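Local coordinates for endoglucanase (Clostridium thermocellum, PDB 2E4T), which hydrolyses internal beta-1,4-glucosidic bonds of cellulose and probably of xyloglucan, this chain being the family 44 catalytic module of a larger, multidomain enzyme, at residues A[315-320]-A[375-380]; A[10-15]-A[448-453]. One frame throughout, in Å; residues are numbered along the deposited sequence.

Contact 1: residues A[315-320]-A[375-380]; sequences RTLWDP and ADVLGI
Apolar packing with one water bridge joins a turn of the TIM-like barrel domain, residues 315-320, to helix 368-384. Ile380 is the central side chain. Its CG1 branch runs to the pyrrole part of Trp318, with CD1 3.5 Å from Trp318 CD1. The other branch, CG2, packs 3.9 Å from Leu317 CB. With chi1 of -68°, CG1 lies beside the backbone N and CG2 beside the carbonyl carbon, which divides the two branches between the two neighbours. Leu317 CD1 reaches on to Val377 CG2 at 4.2 Å. The indole is held within its own turn: Asp319 CB sits 3.5 Å above the ring plane, over its centre. Arg315 turns NE and NH2 to one oxygen, Asp319 OD2, in the guanidinium plane. This salt bridge spans 2.8 Å from Arg315 NE to Asp319 OD2. Leu339 of helix 338-349 packs on both Leu317 and Ile380. At the polar margin, Trp318 NE1 donates to a water 2.9 Å away, in the plane of the indole. That water donates to Asp376 OD2 in one Asp376 conformer, while OD1 is bonded by Ser433 and Tyr435. The contact thus pairs a hydrocarbon interior with a single water bridge that satisfies the indole N-H.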
loop_
_atom_site.group_PDB
_atom_site.type_symbol
_atom_site.label_atom_id
_atom_site.label_comp_id
_atom_site.label_asym_id
_atom_site.label_seq_id
_atom_site.Cartn_x
_atom_site.Cartn_y
_atom_site.Cartn_z
ATOM N N ARG A 315 -8.930 -13.288 -3.523
ATOM C CA ARG A 315 -9.236 -14.281 -2.499
ATOM C C ARG A 315 -7.987 -14.839 -1.831
ATOM O O ARG A 315 -8.070 -15.308 -0.688
ATOM C CB ARG A 315 -10.139 -15.363 -3.097
ATOM C CG ARG A 315 -11.520 -14.849 -3.385
ATOM C CD ARG A 315 -12.338 -15.799 -4.257
ATOM N NE ARG A 315 -12.519 -17.077 -3.542
ATOM C CZ ARG A 315 -12.938 -18.188 -4.152
ATOM N NH1 ARG A 315 -13.218 -18.196 -5.474
ATOM N NH2 ARG A 315 -13.041 -19.303 -3.420
ATOM N N THR A 316 -6.829 -14.822 -2.503
ATOM C CA THR A 316 -5.611 -15.282 -1.813
ATOM C C THR A 316 -5.288 -14.418 -0.591
ATOM O O THR A 316 -4.581 -14.851 0.314
ATOM C CB THR A 316 -4.440 -15.292 -2.816
ATOM O OG1 THR A 316 -4.826 -16.193 -3.845
ATOM C CG2 THR A 316 -3.125 -15.652 -2.191
ATOM N N LEU A 317 -5.798 -13.167 -0.591
ATOM C CA LEU A 317 -5.583 -12.302 0.550
ATOM C C LEU A 317 -6.260 -12.822 1.835
ATOM O O LEU A 317 -5.751 -12.559 2.926
ATOM C CB LEU A 317 -6.080 -10.886 0.270
ATOM C CG LEU A 317 -5.348 -10.160 -0.857
ATOM C CD1 LEU A 317 -6.058 -8.839 -1.203
ATOM C CD2 LEU A 317 -3.888 -9.869 -0.485
ATOM N N TRP A 318 -7.448 -13.473 1.712
ATOM C CA TRP A 318 -8.277 -13.707 2.881
ATOM C C TRP A 318 -8.907 -15.092 2.965
ATOM O O TRP A 318 -9.310 -15.480 4.084
ATOM C CB TRP A 318 -9.413 -12.645 2.981
ATOM C CG TRP A 318 -10.407 -12.763 1.867
ATOM C CD1 TRP A 318 -10.365 -12.156 0.624
ATOM C CD2 TRP A 318 -11.611 -13.559 1.856
ATOM N NE1 TRP A 318 -11.454 -12.531 -0.130
ATOM C CE2 TRP A 318 -12.208 -13.402 0.600
ATOM C CE3 TRP A 318 -12.216 -14.407 2.813
ATOM C CZ2 TRP A 318 -13.406 -14.042 0.252
ATOM C CZ3 TRP A 318 -13.380 -15.075 2.439
ATOM C CH2 TRP A 318 -13.967 -14.892 1.178
ATOM N N ASP A 319 -9.126 -15.785 1.848
ATOM C CA ASP A 319 -10.064 -16.910 1.816
ATOM C C ASP A 319 -9.282 -18.210 1.934
ATOM O O ASP A 319 -8.528 -18.583 1.009
ATOM C CB ASP A 319 -10.777 -16.875 0.453
ATOM C CG ASP A 319 -11.696 -18.022 0.177
ATOM O OD1 ASP A 319 -11.919 -18.893 1.083
ATOM O OD2 ASP A 319 -12.193 -18.087 -0.959
ATOM N N PRO A 320 -9.436 -18.960 3.058
ATOM C CA PRO A 320 -8.669 -20.198 3.184
ATOM C C PRO A 320 -9.051 -21.258 2.164
ATOM O O PRO A 320 -8.222 -22.208 1.955
ATOM C CB PRO A 320 -8.986 -20.675 4.611
ATOM C CG PRO A 320 -10.287 -20.065 4.946
ATOM C CD PRO A 320 -10.307 -18.700 4.207
ATOM N N ALA A 375 -11.534 -2.913 -6.674
ATOM C CA ALA A 375 -12.586 -2.660 -5.685
ATOM C C ALA A 375 -12.650 -3.796 -4.671
ATOM O O ALA A 375 -12.937 -3.580 -3.470
ATOM C CB ALA A 375 -13.925 -2.460 -6.401
ATOM N N ASP A 376 -12.422 -5.043 -5.126
ATOM C CA ASP A 376 -12.480 -6.190 -4.217
ATOM C C ASP A 376 -11.340 -6.065 -3.188
ATOM O O ASP A 376 -11.555 -6.228 -1.956
ATOM C CB ASP A 376 -12.347 -7.471 -5.045
ATOM C CG ASP A 376 -12.918 -8.700 -4.377
ATOM O OD1 ASP A 376 -13.868 -8.565 -3.568
ATOM O OD2 ASP A 376 -12.351 -9.812 -4.640
ATOM N N VAL A 377 -10.107 -5.814 -3.673
ATOM C CA VAL A 377 -8.945 -5.656 -2.808
ATOM C C VAL A 377 -9.188 -4.573 -1.767
ATOM O O VAL A 377 -8.846 -4.745 -0.573
ATOM C CB VAL A 377 -7.700 -5.376 -3.692
ATOM C CG1 VAL A 377 -6.508 -4.906 -2.873
ATOM C CG2 VAL A 377 -7.368 -6.624 -4.482
ATOM N N LEU A 378 -9.714 -3.411 -2.194
ATOM C CA LEU A 378 -9.950 -2.340 -1.212
ATOM C C LEU A 378 -10.999 -2.764 -0.154
ATOM O O LEU A 378 -10.887 -2.388 1.029
ATOM C CB LEU A 378 -10.378 -1.073 -1.913
ATOM C CG LEU A 378 -9.307 -0.468 -2.796
ATOM C CD1 LEU A 378 -9.933 0.707 -3.596
ATOM C CD2 LEU A 378 -8.086 -0.018 -2.011
ATOM N N GLY A 379 -12.023 -3.518 -0.595
ATOM C CA GLY A 379 -13.007 -4.035 0.360
ATOM C C GLY A 379 -12.331 -4.963 1.388
ATOM O O GLY A 379 -12.616 -4.882 2.606
ATOM N N ILE A 380 -11.459 -5.847 0.894
ATOM C CA ILE A 380 -10.730 -6.773 1.745
ATOM C C ILE A 380 -9.810 -6.018 2.710
ATOM O O ILE A 380 -9.758 -6.342 3.915
ATOM C CB ILE A 380 -9.931 -7.756 0.830
ATOM C CG1 ILE A 380 -10.903 -8.661 0.080
ATOM C CG2 ILE A 380 -8.907 -8.539 1.631
ATOM C CD1 ILE A 380 -10.312 -9.221 -1.204
HETATM O O HOH W 1 -12.779 -11.656 -2.504
#

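Contact 2: residues A[10-15]-A[448-453]; sequences VDIRID and IILLNK
Ile14 sets its CD1 methyl against the end of Ile448, 3.6 Å from Ile448 CD1 and 3.9 Å from Ile448 CG1. The two side chains belong to strands 8-22 and 442-452 of the beta-sandwich domain, which packs beside the TIM-like barrel. The strands are not neighbours in their mixed sheet: 432-439 and 420-426 lie between them in its order. The sheet curls so that these strands face each other across an apolar interior. No hydrogen bond joins the two segments. The nearest backbone pairs stand well apart, with Ile14 CA 9.4 Å from Ile448 CA, and side chains from both strands reach into the space between. Ile12 and Ile14 point inward, while Asp11 before them and Arg13 between them are exposed on the other face of the strand. Strand 420-426 contributes Cys424, which touches both Ile12 and Ile14, and strand 459-466 adds Phe463 against Ile12. Leu514 of strand 508-514 flanks Ile448. In both Ile14 and Ile448 the longer branch lies beside the backbone N, with chi1 of -67° and -56°, and the two side chains cross obliquely. Two residues along each strand, the approach is looser: Ile12 CD1 reaches Leu450 CD1 at 4.4 Å.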
loop_
_atom_site.group_PDB
_atom_site.type_symbol
_atom_site.label_atom_id
_atom_site.label_comp_id
_atom_site.label_asym_id
_atom_site.label_seq_id
_atom_site.Cartn_x
_atom_site.Cartn_y
_atom_site.Cartn_z
ATOM N N VAL A 10 -28.052 -15.075 -5.840
ATOM C CA VAL A 10 -27.129 -15.020 -4.720
ATOM C C VAL A 10 -27.792 -14.266 -3.580
ATOM O O VAL A 10 -28.385 -13.222 -3.823
ATOM C CB VAL A 10 -25.829 -14.310 -5.160
ATOM C CG1 VAL A 10 -24.882 -14.072 -3.972
ATOM C CG2 VAL A 10 -25.168 -15.109 -6.280
ATOM N N ASP A 11 -27.677 -14.810 -2.360
ATOM C CA ASP A 11 -28.216 -14.140 -1.199
ATOM C C ASP A 11 -27.119 -13.312 -0.508
ATOM O O ASP A 11 -26.004 -13.811 -0.299
ATOM C CB ASP A 11 -28.719 -15.159 -0.197
ATOM C CG ASP A 11 -29.892 -15.961 -0.736
ATOM O OD1 ASP A 11 -30.691 -15.409 -1.508
ATOM O OD2 ASP A 11 -30.023 -17.147 -0.427
ATOM N N ILE A 12 -27.452 -12.074 -0.150
ATOM C CA ILE A 12 -26.561 -11.191 0.593
ATOM C C ILE A 12 -27.277 -10.883 1.926
ATOM O O ILE A 12 -28.407 -10.396 1.925
ATOM C CB ILE A 12 -26.268 -9.890 -0.147
ATOM C CG1 ILE A 12 -25.762 -10.046 -1.598
ATOM C CG2 ILE A 12 -25.334 -9.008 0.700
ATOM C CD1 ILE A 12 -24.426 -10.676 -1.724
ATOM N N ARG A 13 -26.591 -11.162 3.048
ATOM C CA ARG A 13 -27.186 -10.963 4.363
ATOM C C ARG A 13 -26.295 -9.984 5.135
ATOM O O ARG A 13 -25.108 -10.257 5.335
ATOM C CB ARG A 13 -27.268 -12.280 5.118
ATOM C CG ARG A 13 -28.120 -13.293 4.334
ATOM C CD ARG A 13 -28.364 -14.587 5.079
ATOM N NE ARG A 13 -28.650 -14.416 6.506
ATOM C CZ ARG A 13 -29.853 -14.177 7.038
ATOM N NH1 ARG A 13 -30.944 -14.050 6.277
ATOM N NH2 ARG A 13 -29.964 -14.054 8.358
ATOM N N ILE A 14 -26.870 -8.867 5.557
ATOM C CA ILE A 14 -26.127 -7.810 6.265
ATOM C C ILE A 14 -26.736 -7.633 7.649
ATOM O O ILE A 14 -27.974 -7.670 7.800
ATOM C CB ILE A 14 -26.208 -6.497 5.478
ATOM C CG1 ILE A 14 -25.447 -6.646 4.167
ATOM C CG2 ILE A 14 -25.700 -5.306 6.284
ATOM C CD1 ILE A 14 -25.699 -5.569 3.150
ATOM N N ASP A 15 -25.883 -7.441 8.663
ATOM C CA ASP A 15 -26.385 -7.099 10.008
ATOM C C ASP A 15 -25.592 -5.896 10.464
ATOM O O ASP A 15 -24.381 -5.997 10.741
ATOM C CB ASP A 15 -26.229 -8.271 10.943
ATOM C CG ASP A 15 -26.713 -7.976 12.372
ATOM O OD1 ASP A 15 -26.951 -6.801 12.693
ATOM O OD2 ASP A 15 -26.826 -8.962 13.140
ATOM N N ILE A 448 -23.000 -0.129 0.587
ATOM C CA ILE A 448 -22.712 -1.471 0.163
ATOM C C ILE A 448 -21.936 -1.413 -1.151
ATOM O O ILE A 448 -22.416 -0.819 -2.132
ATOM C CB ILE A 448 -24.001 -2.321 -0.067
ATOM C CG1 ILE A 448 -24.869 -2.328 1.196
ATOM C CG2 ILE A 448 -23.634 -3.716 -0.507
ATOM C CD1 ILE A 448 -26.290 -2.833 0.931
ATOM N N ILE A 449 -20.758 -2.035 -1.192
ATOM C CA ILE A 449 -20.056 -2.266 -2.467
ATOM C C ILE A 449 -20.411 -3.668 -2.895
ATOM O O ILE A 449 -20.259 -4.644 -2.138
ATOM C CB ILE A 449 -18.487 -2.200 -2.262
ATOM C CG1 ILE A 449 -18.021 -0.828 -1.809
ATOM C CG2 ILE A 449 -17.807 -2.627 -3.518
ATOM C CD1 ILE A 449 -18.302 0.213 -2.787
ATOM N N LEU A 450 -20.962 -3.780 -4.112
ATOM C CA LEU A 450 -21.483 -5.033 -4.634
ATOM C C LEU A 450 -20.799 -5.303 -5.980
ATOM O O LEU A 450 -20.923 -4.478 -6.900
ATOM C CB LEU A 450 -23.011 -4.921 -4.828
ATOM C CG LEU A 450 -23.665 -6.143 -5.451
ATOM C CD1 LEU A 450 -23.557 -7.385 -4.572
ATOM C CD2 LEU A 450 -25.149 -5.792 -5.700
ATOM N N LEU A 451 -20.046 -6.396 -6.039
ATOM C CA LEU A 451 -19.236 -6.711 -7.236
ATOM C C LEU A 451 -19.789 -7.982 -7.857
ATOM O O LEU A 451 -19.836 -9.043 -7.220
ATOM C CB LEU A 451 -17.758 -6.913 -6.836
ATOM C CG LEU A 451 -17.169 -5.759 -6.030
ATOM C CD1 LEU A 451 -15.695 -6.027 -5.678
ATOM C CD2 LEU A 451 -17.267 -4.445 -6.778
ATOM N N ASN A 452 -20.167 -7.868 -9.144
ATOM C CA ASN A 452 -20.596 -9.043 -9.904
ATOM C C ASN A 452 -19.447 -9.501 -10.780
ATOM O O ASN A 452 -19.108 -8.815 -11.773
ATOM C CB ASN A 452 -21.823 -8.751 -10.734
ATOM C CG ASN A 452 -22.363 -10.019 -11.363
ATOM O OD1 ASN A 452 -22.054 -11.116 -10.897
ATOM N ND2 ASN A 452 -23.204 -9.874 -12.398
ATOM N N LYS A 453 -18.834 -10.628 -10.396
ATOM C CA LYS A 453 -17.719 -11.224 -11.120
ATOM C C LYS A 453 -18.184 -12.168 -12.243
ATOM O O LYS A 453 -17.358 -12.713 -12.959
ATOM C CB LYS A 453 -16.784 -11.949 -10.164
ATOM C CG LYS A 453 -16.148 -11.038 -9.148
ATOM C CD LYS A 453 -15.190 -11.795 -8.215
ATOM C CE LYS A 453 -15.841 -12.481 -7.051
ATOM N NZ LYS A 453 -14.940 -13.506 -6.371
#

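In the fold
From the N terminus, strand 8-22 opens contact 2, and the chain then goes off to build the TIM-like barrel. Contact 1 closes within that excursion, bringing the loop after helix 304-312 together with helix 368-384 across 54 intervening residues. The chain next enters the strands of the beta domain. Strand 442-452 completes contact 2 after 432 residues, a loop that encloses the whole of contact 1. The centres lie 14 Å apart, and the two contacts touch at the domain boundary. Leu451, on the other face of strand 442-452 from Leu450, packs on helix 368-384, its CD1 3.5 Å from Asp376 N. Contact 1 ties parts of the barrel domain, and contact 2 joins the beta domain's first strand to a later one.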